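Local coordinates for putative creatinine amidohydrolase (Bacteroides fragilis, PDB 3LUB) that is a putative zinc-dependent hydrolase of the creatininase superfamily, probably opening the ring of creatinine or a related cyclic amide, at the interface of chains A and B. Numbering follows the deposited sequence. Chains: chain A/B, Putative creatinine amidohydrolase.

Contact 1: the interface of chains A and B. Residues chain A 8, 12-13, 16, 21, 67, 111; chain B 33, 40, 85-86.
With CG anti to its carbonyl carbon (chi1 -42°), B:Phe86 sends its ring into an apolar pocket of chain A, while A:Leu8, its CG anti to the backbone N, turns both methyls toward B:Phe86 and B:Tyr40. This is a hydrophobic patch of a two-fold symmetric interface between two copies of a creatininase-family protein, possibly a genuine subunit contact, built as a plug and socket. A flat phenyl suits the plug because its faces and rim can all be packed. A:Met67, a selenomethionine with a flexible unbranched chain, lays CG over one face, 3.9 Å from the centroid of the B:Phe86 ring; B:Pro85 backs the other face. At the tip, the A:Tyr21 ring stands nearly perpendicular (88°) and receives B:Phe86 CZ on its face, 3.9 Å from A:Tyr21 CD1. A:Phe111 closes in with CZ, 3.6 Å from B:Phe86 CE1, and the branched A:Val16 presents CG2 at the ring's edge. Beside the plug, the B:Tyr40 ring lies between B:Pro33 on one face and A:Leu8 CD1 on the other, 3.8 Å from the centroid of the B:Tyr40 ring. Its phenol OH is met by methyls A:Leu13 CD1 and A:Val16 CG2, yet has a polar partner within its own chain: B:Tyr40 OH bonds B:Pro85 O at 2.7 Å, tilted 33° from the carbonyl plane. This bond ties the tyrosine tip to the backbone just before the phenylalanine. Rigid B:Pro33 supports A:Leu13 through CB-CB packing.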
loop_
_atom_site.group_PDB
_atom_site.type_symbol
_atom_site.label_atom_id
_atom_site.label_comp_id
_atom_site.label_asym_id
_atom_site.label_seq_id
_atom_site.Cartn_x
_atom_site.Cartn_y
_atom_site.Cartn_z
ATOM N N LEU A 8 21.805 -1.764 23.282
ATOM C CA LEU A 8 20.391 -1.768 23.705
ATOM C C LEU A 8 19.834 -3.173 23.985
ATOM O O LEU A 8 18.876 -3.304 24.715
ATOM C CB LEU A 8 19.458 -1.041 22.706
ATOM C CG LEU A 8 18.191 -0.407 23.336
ATOM C CD1 LEU A 8 18.532 0.875 24.024
ATOM C CD2 LEU A 8 17.116 -0.163 22.328
ATOM N N CYS A 12 18.763 -0.782 29.748
ATOM C CA CYS A 12 17.516 -0.378 30.374
ATOM C C CYS A 12 17.500 1.133 30.451
ATOM O O CYS A 12 18.554 1.754 30.361
ATOM C CB CYS A 12 17.413 -0.939 31.790
ATOM S SG CYS A 12 18.745 -0.423 32.900
ATOM N N LEU A 13 16.307 1.710 30.637
ATOM C CA LEU A 13 16.106 3.162 30.656
ATOM C C LEU A 13 16.925 3.867 31.712
ATOM O O LEU A 13 17.409 4.982 31.478
ATOM C CB LEU A 13 14.613 3.531 30.829
ATOM C CG LEU A 13 14.242 5.025 30.789
ATOM C CD1 LEU A 13 14.564 5.653 29.398
ATOM C CD2 LEU A 13 12.781 5.347 31.192
ATOM N N VAL A 16 20.458 4.724 30.403
ATOM C CA VAL A 16 20.617 5.584 29.247
ATOM C C VAL A 16 19.988 6.957 29.395
ATOM O O VAL A 16 20.353 7.868 28.658
ATOM C CB VAL A 16 20.098 4.895 27.942
ATOM C CG1 VAL A 16 20.772 3.587 27.772
ATOM C CG2 VAL A 16 18.570 4.747 27.924
ATOM N N TYR A 21 23.514 10.726 23.420
ATOM C CA TYR A 21 23.938 9.854 22.322
ATOM C C TYR A 21 24.020 10.655 21.034
ATOM O O TYR A 21 23.116 11.411 20.702
ATOM C CB TYR A 21 22.975 8.687 22.169
ATOM C CG TYR A 21 23.053 7.746 23.315
ATOM C CD1 TYR A 21 22.386 8.015 24.510
ATOM C CD2 TYR A 21 23.808 6.589 23.220
ATOM C CE1 TYR A 21 22.499 7.159 25.584
ATOM C CE2 TYR A 21 23.914 5.720 24.272
ATOM C CZ TYR A 21 23.261 6.000 25.471
ATOM O OH TYR A 21 23.385 5.104 26.542
HETATM N N MSE A 67 24.599 4.445 20.248
HETATM C CA MSE A 67 23.772 3.356 20.690
HETATM C C MSE A 67 23.642 2.345 19.579
HETATM O O MSE A 67 23.243 2.678 18.460
HETATM C CB MSE A 67 22.388 3.843 21.124
HETATM C CG MSE A 67 21.459 2.745 21.642
HETATM SE SE MSE A 67 22.210 1.679 23.087
HETATM C CE MSE A 67 21.749 2.836 24.690
ATOM N N PHE A 111 16.984 12.289 17.716
ATOM C CA PHE A 111 18.160 11.810 17.012
ATOM C C PHE A 111 18.119 12.213 15.531
ATOM O O PHE A 111 17.073 12.336 14.945
ATOM C CB PHE A 111 18.285 10.281 17.198
ATOM C CG PHE A 111 18.350 9.851 18.657
ATOM C CD1 PHE A 111 19.451 10.133 19.430
ATOM C CD2 PHE A 111 17.303 9.190 19.243
ATOM C CE1 PHE A 111 19.494 9.766 20.768
ATOM C CE2 PHE A 111 17.342 8.814 20.587
ATOM C CZ PHE A 111 18.432 9.120 21.352
ATOM N N PRO B 33 11.000 0.918 26.818
ATOM C CA PRO B 33 11.498 1.074 28.180
ATOM C C PRO B 33 10.552 0.423 29.187
ATOM O O PRO B 33 9.305 0.481 29.029
ATOM C CB PRO B 33 11.534 2.589 28.385
ATOM C CG PRO B 33 11.469 3.187 27.029
ATOM C CD PRO B 33 10.698 2.219 26.192
ATOM N N TYR B 40 15.142 -3.022 27.828
ATOM C CA TYR B 40 14.384 -2.625 26.630
ATOM C C TYR B 40 13.768 -3.795 25.852
ATOM O O TYR B 40 12.667 -3.675 25.274
ATOM C CB TYR B 40 15.261 -1.813 25.689
ATOM C CG TYR B 40 15.317 -0.334 25.978
ATOM C CD1 TYR B 40 16.251 0.188 26.878
ATOM C CD2 TYR B 40 14.484 0.540 25.319
ATOM C CE1 TYR B 40 16.346 1.569 27.116
ATOM C CE2 TYR B 40 14.559 1.917 25.550
ATOM C CZ TYR B 40 15.488 2.429 26.465
ATOM O OH TYR B 40 15.589 3.799 26.687
ATOM N N PRO B 85 13.561 7.658 24.764
ATOM C CA PRO B 85 14.674 7.217 23.914
ATOM C C PRO B 85 14.660 5.727 23.619
ATOM O O PRO B 85 14.485 4.903 24.509
ATOM C CB PRO B 85 15.932 7.605 24.720
ATOM C CG PRO B 85 15.469 7.879 26.120
ATOM C CD PRO B 85 14.039 8.350 25.978
ATOM N N PHE B 86 14.860 5.425 22.354
ATOM C CA PHE B 86 14.990 4.089 21.830
ATOM C C PHE B 86 13.740 3.216 21.851
ATOM O O PHE B 86 13.815 2.050 21.535
ATOM C CB PHE B 86 16.175 3.387 22.477
ATOM C CG PHE B 86 17.380 4.270 22.622
ATOM C CD1 PHE B 86 17.972 4.834 21.511
ATOM C CD2 PHE B 86 17.928 4.502 23.859
ATOM C CE1 PHE B 86 19.076 5.618 21.644
ATOM C CE2 PHE B 86 19.036 5.271 23.990
ATOM C CZ PHE B 86 19.610 5.837 22.886
#

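Contact 2: the interface of chains A and B. Residues chain A 72, 74, 98, 102; chain B 72, 74, 98, 102.
A:Phe74 and B:Phe74 meet by their rims in a symmetric, wholly apolar patch of the two-fold interface between chains A and B, possibly a biological one. The two side chains slide past each other in opposite directions, with A:Phe74 CE2 4.0 Å from B:Phe74 CE2 and lying at the edge of the B:Phe74 ring, in its plane. The contact is therefore rim to rim and not a face-to-face stack. With CG anti to the carbonyl carbon (chi1 -63° in A:Phe74), the phenyl points away from its own carbonyl and sets CZ against B:Ile98 and B:Val72.

Ring-to-aliphatic packing makes up much of the rest. A:Phe74 CZ touches the methyl B:Ile98 CG2 at 3.4 Å, and the twin pair, B:Phe74 CZ with A:Ile98 CG2, is at 3.6 Å. Branching at the beta carbon suits isoleucine here: CG2 meets the ring while the other branch carries CD1 to the twin isoleucine. B:Val72, a compact branched residue, offers CG1 to A:Phe74 CZ at 3.9 Å, and the longer B:Ile102 reaches A:Phe74 CE1 with CD1 at 4.1 Å.

Methyl-to-methyl packing joins the two halves directly. A:Ile98 CD1 and B:Ile98 CD1 meet at 3.9 Å, their side chains crossing at about a right angle.

No polar pair spans the patch, so shape and burial carry it. In each chain the isoleucines lie one turn apart on helix 92-108, whereas Val72 and Phe74 come from the loop following strand 66-68.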
loop_
_atom_site.group_PDB
_atom_site.type_symbol
_atom_site.label_atom_id
_atom_site.label_comp_id
_atom_site.label_asym_id
_atom_site.label_seq_id
_atom_site.Cartn_x
_atom_site.Cartn_y
_atom_site.Cartn_z
ATOM N N VAL A 72 18.050 -6.178 13.209
ATOM C CA VAL A 72 16.845 -6.573 12.430
ATOM C C VAL A 72 17.109 -7.934 11.767
ATOM O O VAL A 72 18.031 -8.085 10.940
ATOM C CB VAL A 72 16.447 -5.468 11.446
ATOM C CG1 VAL A 72 15.080 -5.732 10.794
ATOM C CG2 VAL A 72 16.424 -4.155 12.181
ATOM N N PHE A 74 15.493 -9.461 9.494
ATOM C CA PHE A 74 14.661 -9.610 8.304
ATOM C C PHE A 74 15.405 -9.216 7.053
ATOM O O PHE A 74 15.539 -8.016 6.737
ATOM C CB PHE A 74 13.392 -8.796 8.471
ATOM C CG PHE A 74 12.544 -9.264 9.587
ATOM C CD1 PHE A 74 11.854 -10.459 9.490
ATOM C CD2 PHE A 74 12.422 -8.513 10.758
ATOM C CE1 PHE A 74 11.060 -10.898 10.543
ATOM C CE2 PHE A 74 11.627 -8.950 11.802
ATOM C CZ PHE A 74 10.942 -10.145 11.693
ATOM N N ILE A 98 9.671 -1.227 8.047
ATOM C CA ILE A 98 10.472 -1.350 9.286
ATOM C C ILE A 98 11.350 -0.124 9.475
ATOM O O ILE A 98 11.293 0.524 10.534
ATOM C CB ILE A 98 11.326 -2.616 9.284
ATOM C CG1 ILE A 98 10.416 -3.848 9.392
ATOM C CG2 ILE A 98 12.272 -2.638 10.447
ATOM C CD1 ILE A 98 11.087 -5.169 9.112
ATOM N N ILE A 102 11.338 2.763 12.506
ATOM C CA ILE A 102 12.558 3.101 13.234
ATOM C C ILE A 102 12.946 4.588 13.114
ATOM O O ILE A 102 13.162 5.253 14.134
ATOM C CB ILE A 102 13.756 2.199 12.817
ATOM C CG1 ILE A 102 13.455 0.739 13.193
ATOM C CG2 ILE A 102 15.049 2.641 13.503
ATOM C CD1 ILE A 102 14.477 -0.276 12.712
ATOM N N VAL B 72 10.538 -11.196 17.447
ATOM C CA VAL B 72 10.313 -10.007 16.620
ATOM C C VAL B 72 10.293 -8.824 17.591
ATOM O O VAL B 72 9.467 -8.801 18.471
ATOM C CB VAL B 72 8.978 -10.085 15.856
ATOM C CG1 VAL B 72 8.918 -9.012 14.806
ATOM C CG2 VAL B 72 8.805 -11.460 15.234
ATOM N N PHE B 74 9.468 -5.710 17.350
ATOM C CA PHE B 74 8.706 -4.618 16.781
ATOM C C PHE B 74 7.291 -4.598 17.313
ATOM O O PHE B 74 6.429 -5.287 16.787
ATOM C CB PHE B 74 8.722 -4.766 15.249
ATOM C CG PHE B 74 10.083 -4.551 14.656
ATOM C CD1 PHE B 74 10.706 -3.312 14.774
ATOM C CD2 PHE B 74 10.762 -5.582 14.026
ATOM C CE1 PHE B 74 11.954 -3.107 14.260
ATOM C CE2 PHE B 74 12.012 -5.381 13.505
ATOM C CZ PHE B 74 12.632 -4.159 13.643
ATOM N N ILE B 98 5.354 -8.019 8.180
ATOM C CA ILE B 98 6.309 -8.977 8.808
ATOM C C ILE B 98 5.758 -10.412 8.917
ATOM O O ILE B 98 6.411 -11.352 8.471
ATOM C CB ILE B 98 6.863 -8.460 10.195
ATOM C CG1 ILE B 98 7.786 -7.252 9.982
ATOM C CG2 ILE B 98 7.638 -9.568 10.962
ATOM C CD1 ILE B 98 8.056 -6.419 11.194
ATOM N N ILE B 102 6.844 -13.953 7.137
ATOM C CA ILE B 102 7.181 -15.143 7.945
ATOM C C ILE B 102 6.351 -16.361 7.509
ATOM O O ILE B 102 6.906 -17.412 7.206
ATOM C CB ILE B 102 7.038 -14.880 9.482
ATOM C CG1 ILE B 102 8.151 -13.950 9.968
ATOM C CG2 ILE B 102 7.084 -16.222 10.330
ATOM C CD1 ILE B 102 7.958 -13.393 11.413
#

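Contact 1 and contact 2 belong to the same two-fold symmetric interface, and the centres of their C-alpha atoms are about 18 Å apart. Contact 2 contains both members of each symmetry-related pair, whereas contact 1 has a twin with the chains exchanged. No residue is shared, but the segment around strand 66-68 serves both, giving position 67 to contact 1 and the loop positions 72 and 74 to contact 2. Neither patch has a polar bond between chains. Together they could hold the two copies as one unit of the six-chain deposited assembly, although the structure alone does not prove that oligomer in solution.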